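Local structure of MtN3/saliva family (Thermodesulfovibrio yellowstonii, 4RNG) at residues L53-G58 with P65-N70. The protein is a bacterial SemiSWEET, a homologue of the SWEET transporters, and probably carries sugar across the membrane as a dimer of small three-helix subunits. Numbering follows the deposited sequence.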
ATOM      1  N   LEU C  53      -7.783  -8.702   3.206  1.00 17.76           N
ATOM      2  CA  LEU C  53      -7.223  -9.743   4.072  1.00 16.17           C
ATOM      3  C   LEU C  53      -6.462  -9.178   5.277  1.00 16.41           C
ATOM      4  O   LEU C  53      -6.506  -9.744   6.356  1.00 20.58           O
ATOM      5  CB  LEU C  53      -6.308 -10.663   3.270  1.00 18.99           C
ATOM      6  CG  LEU C  53      -7.029 -11.727   2.460  1.00 21.08           C
ATOM      7  CD1 LEU C  53      -6.032 -12.625   1.734  1.00 17.65           C
ATOM      8  CD2 LEU C  53      -7.844 -12.547   3.430  1.00 25.20           C
ATOM      9  N   TRP C  54      -5.743  -8.072   5.094  1.00 16.91           N
ATOM     10  CA  TRP C  54      -5.099  -7.413   6.225  1.00 16.64           C
ATOM     11  C   TRP C  54      -6.154  -6.972   7.249  1.00 20.59           C
ATOM     12  O   TRP C  54      -5.936  -7.037   8.453  1.00 17.42           O
ATOM     13  CB  TRP C  54      -4.298  -6.203   5.758  1.00 30.95           C
ATOM     14  CG  TRP C  54      -2.945  -6.538   5.264  1.00 42.60           C
ATOM     15  CD1 TRP C  54      -2.463  -6.336   4.005  1.00 31.43           C
ATOM     16  CD2 TRP C  54      -1.880  -7.136   6.006  1.00 25.01           C
ATOM     17  NE1 TRP C  54      -1.167  -6.766   3.921  1.00 24.85           N
ATOM     18  CE2 TRP C  54      -0.785  -7.276   5.151  1.00 23.27           C
ATOM     19  CE3 TRP C  54      -1.750  -7.577   7.332  1.00 24.61           C
ATOM     20  CZ2 TRP C  54       0.433  -7.821   5.551  1.00 22.75           C
ATOM     21  CZ3 TRP C  54      -0.551  -8.130   7.736  1.00 26.28           C
ATOM     22  CH2 TRP C  54       0.528  -8.246   6.847  1.00 24.99           C
ATOM     23  N   PHE C  55      -7.304  -6.519   6.757  1.00 16.25           N
ATOM     24  CA  PHE C  55      -8.414  -6.202   7.632  1.00 20.09           C
ATOM     25  C   PHE C  55      -8.829  -7.390   8.506  1.00 23.10           C
ATOM     26  O   PHE C  55      -8.921  -7.263   9.718  1.00 16.78           O
ATOM     27  CB  PHE C  55      -9.613  -5.729   6.815  1.00 20.83           C
ATOM     28  CG  PHE C  55     -10.923  -5.878   7.543  1.00 19.73           C
ATOM     29  CD1 PHE C  55     -11.257  -5.036   8.595  1.00 18.27           C
ATOM     30  CD2 PHE C  55     -11.812  -6.876   7.189  1.00 15.83           C
ATOM     31  CE1 PHE C  55     -12.450  -5.183   9.291  1.00 16.13           C
ATOM     32  CE2 PHE C  55     -13.017  -7.022   7.874  1.00 19.60           C
ATOM     33  CZ  PHE C  55     -13.337  -6.165   8.927  1.00 16.07           C
ATOM     34  N   PHE C  56      -9.070  -8.535   7.879  1.00 16.45           N
ATOM     35  CA  PHE C  56      -9.455  -9.763   8.579  1.00 16.75           C
ATOM     36  C   PHE C  56      -8.426 -10.126   9.628  1.00 20.04           C
ATOM     37  O   PHE C  56      -8.755 -10.427  10.782  1.00 20.94           O
ATOM     38  CB  PHE C  56      -9.625 -10.902   7.572  1.00 16.67           C
ATOM     39  CG  PHE C  56     -10.211 -12.159   8.146  1.00 28.17           C
ATOM     40  CD1 PHE C  56     -11.193 -12.116   9.117  1.00 35.60           C
ATOM     41  CD2 PHE C  56      -9.772 -13.397   7.712  1.00 26.90           C
ATOM     42  CE1 PHE C  56     -11.732 -13.283   9.643  1.00 17.55           C
ATOM     43  CE2 PHE C  56     -10.293 -14.554   8.242  1.00 21.06           C
ATOM     44  CZ  PHE C  56     -11.280 -14.494   9.205  1.00 19.94           C
ATOM     45  N   TYR C  57      -7.171 -10.093   9.207  1.00 29.05           N
ATOM     46  CA  TYR C  57      -6.028 -10.316  10.082  1.00 24.57           C
ATOM     47  C   TYR C  57      -6.056  -9.396  11.317  1.00 26.05           C
ATOM     48  O   TYR C  57      -5.824  -9.836  12.442  1.00 18.55           O
ATOM     49  CB  TYR C  57      -4.751 -10.072   9.289  1.00 22.03           C
ATOM     50  CG  TYR C  57      -3.492 -10.167  10.096  1.00 18.30           C
ATOM     51  CD1 TYR C  57      -2.975 -11.401  10.459  1.00 19.42           C
ATOM     52  CD2 TYR C  57      -2.830  -9.022  10.521  1.00 18.40           C
ATOM     53  CE1 TYR C  57      -1.811 -11.494  11.183  1.00 25.67           C
ATOM     54  CE2 TYR C  57      -1.675  -9.108  11.267  1.00 18.96           C
ATOM     55  CZ  TYR C  57      -1.172 -10.342  11.590  1.00 19.41           C
ATOM     56  OH  TYR C  57      -0.036 -10.439  12.332  1.00 26.89           O
ATOM     57  N   GLY C  58      -6.321  -8.111  11.100  1.00 17.71           N
ATOM     58  CA  GLY C  58      -6.398  -7.175  12.207  1.00 17.94           C
ATOM     59  C   GLY C  58      -7.492  -7.552  13.198  1.00 24.40           C
ATOM     60  O   GLY C  58      -7.365  -7.387  14.415  1.00 26.74           O
ATOM     61  N   PRO C  65      -5.390  -0.462  15.037  1.00 27.19           N
ATOM     62  CA  PRO C  65      -4.761   0.288  13.931  1.00 27.37           C
ATOM     63  C   PRO C  65      -4.742  -0.478  12.589  1.00 29.47           C
ATOM     64  O   PRO C  65      -4.912   0.137  11.521  1.00 17.61           O
ATOM     65  CB  PRO C  65      -3.336   0.560  14.441  1.00 18.90           C
ATOM     66  CG  PRO C  65      -3.186  -0.234  15.693  1.00 34.28           C
ATOM     67  CD  PRO C  65      -4.532  -0.540  16.230  1.00 28.01           C
ATOM     68  N   VAL C  66      -4.563  -1.799  12.642  1.00 23.14           N
ATOM     69  CA  VAL C  66      -4.615  -2.621  11.433  1.00 23.54           C
ATOM     70  C   VAL C  66      -6.006  -2.578  10.813  1.00 24.52           C
ATOM     71  O   VAL C  66      -6.170  -2.410   9.600  1.00 21.31           O
ATOM     72  CB  VAL C  66      -4.250  -4.071  11.731  1.00 17.91           C
ATOM     73  CG1 VAL C  66      -4.171  -4.877  10.431  1.00 17.60           C
ATOM     74  CG2 VAL C  66      -2.956  -4.127  12.500  1.00 18.47           C
ATOM     75  N   ILE C  67      -7.011  -2.692  11.666  1.00 23.35           N
ATOM     76  CA  ILE C  67      -8.386  -2.629  11.213  1.00 19.75           C
ATOM     77  C   ILE C  67      -8.705  -1.308  10.497  1.00 21.73           C
ATOM     78  O   ILE C  67      -9.171  -1.298   9.362  1.00 16.31           O
ATOM     79  CB  ILE C  67      -9.333  -2.825  12.387  1.00 17.17           C
ATOM     80  CG1 ILE C  67      -9.132  -4.233  12.962  1.00 23.05           C
ATOM     81  CG2 ILE C  67     -10.771  -2.600  11.940  1.00 16.86           C
ATOM     82  CD1 ILE C  67      -9.845  -4.500  14.281  1.00 17.91           C
ATOM     83  N   LEU C  68      -8.454  -0.199  11.172  1.00 16.87           N
ATOM     84  CA  LEU C  68      -8.816   1.106  10.666  1.00 21.97           C
ATOM     85  C   LEU C  68      -8.090   1.469   9.363  1.00 21.39           C
ATOM     86  O   LEU C  68      -8.703   1.902   8.380  1.00 23.04           O
ATOM     87  CB  LEU C  68      -8.500   2.160  11.729  1.00 23.45           C
ATOM     88  CG  LEU C  68      -9.448   2.199  12.930  1.00 22.86           C
ATOM     89  CD1 LEU C  68      -9.076   3.327  13.881  1.00 27.43           C
ATOM     90  CD2 LEU C  68     -10.877   2.308  12.512  1.00 27.15           C
ATOM     91  N   ALA C  69      -6.776   1.307   9.364  1.00 20.60           N
ATOM     92  CA  ALA C  69      -5.986   1.690   8.204  1.00 22.80           C
ATOM     93  C   ALA C  69      -6.448   0.946   6.963  1.00 23.50           C
ATOM     94  O   ALA C  69      -6.431   1.486   5.855  1.00 25.42           O
ATOM     95  CB  ALA C  69      -4.514   1.447   8.450  1.00 20.19           C
ATOM     96  N   ASN C  70      -6.820  -0.309   7.135  1.00 16.27           N
ATOM     97  CA  ASN C  70      -7.151  -1.092   5.965  1.00 27.09           C
ATOM     98  C   ASN C  70      -8.542  -0.800   5.403  1.00 25.83           C
ATOM     99  O   ASN C  70      -8.706  -0.641   4.182  1.00 18.19           O
ATOM    100  CB  ASN C  70      -6.947  -2.567   6.296  1.00 16.07           C
ATOM    101  CG  ASN C  70      -5.467  -2.944   6.292  1.00 22.58           C
ATOM    102  OD1 ASN C  70      -4.889  -3.179   5.234  1.00 29.61           O
ATOM    103  ND2 ASN C  70      -4.833  -2.889   7.442  1.00 16.68           N
TER
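In this three-helix PQ-loop (MtN3-type) subunit, consecutive transmembrane helices 41-60 and 64-87 pack as an antiparallel hairpin beside their connecting turn; the axes of segments 53-58 and 65-70 approach to 7.8 Å, their directions 155° apart. G58 lets them close: without a side chain, it takes V66 against its backbone, V66 CG1 lying 3.7 Å from G58 CA. With CG1 anti to the backbone N, the same methyl reaches W54 O at 3.4 Å, a carbonyl already engaged by G58 N in the helix, and meets the Y57 ring at its edge. I67 lies alongside the glycine: its CG1 arm, anti to its own carbonyl carbon, runs past G58 C at 3.7 Å, while CG2 crosses obliquely to the edge of the F55 ring, 4.1 Å from CE1. One turn on, N70 faces W54. With CG beside its own backbone N and the amide turned about CB-CG, ND2 comes back onto V66 O in a nearly straight 2.6 Å hydrogen bond, on a carbonyl lone pair and in the amide plane. So held, the amide turns OD1 to W54 CB, 3.1 Å away, its plane 24° from the indole's. The indole leads off toward the second subunit, where W54 NE1 is hydrogen-bonded to T19 OG1, and Y57 OH to E63 OE1 of that subunit. No hydrogen bond joins the segments: they meet by van der Waals contact around a glycine, the asparagine amide spends one N-H on a carbonyl of its own helix, and the aromatic polar tips serve the dimer interface.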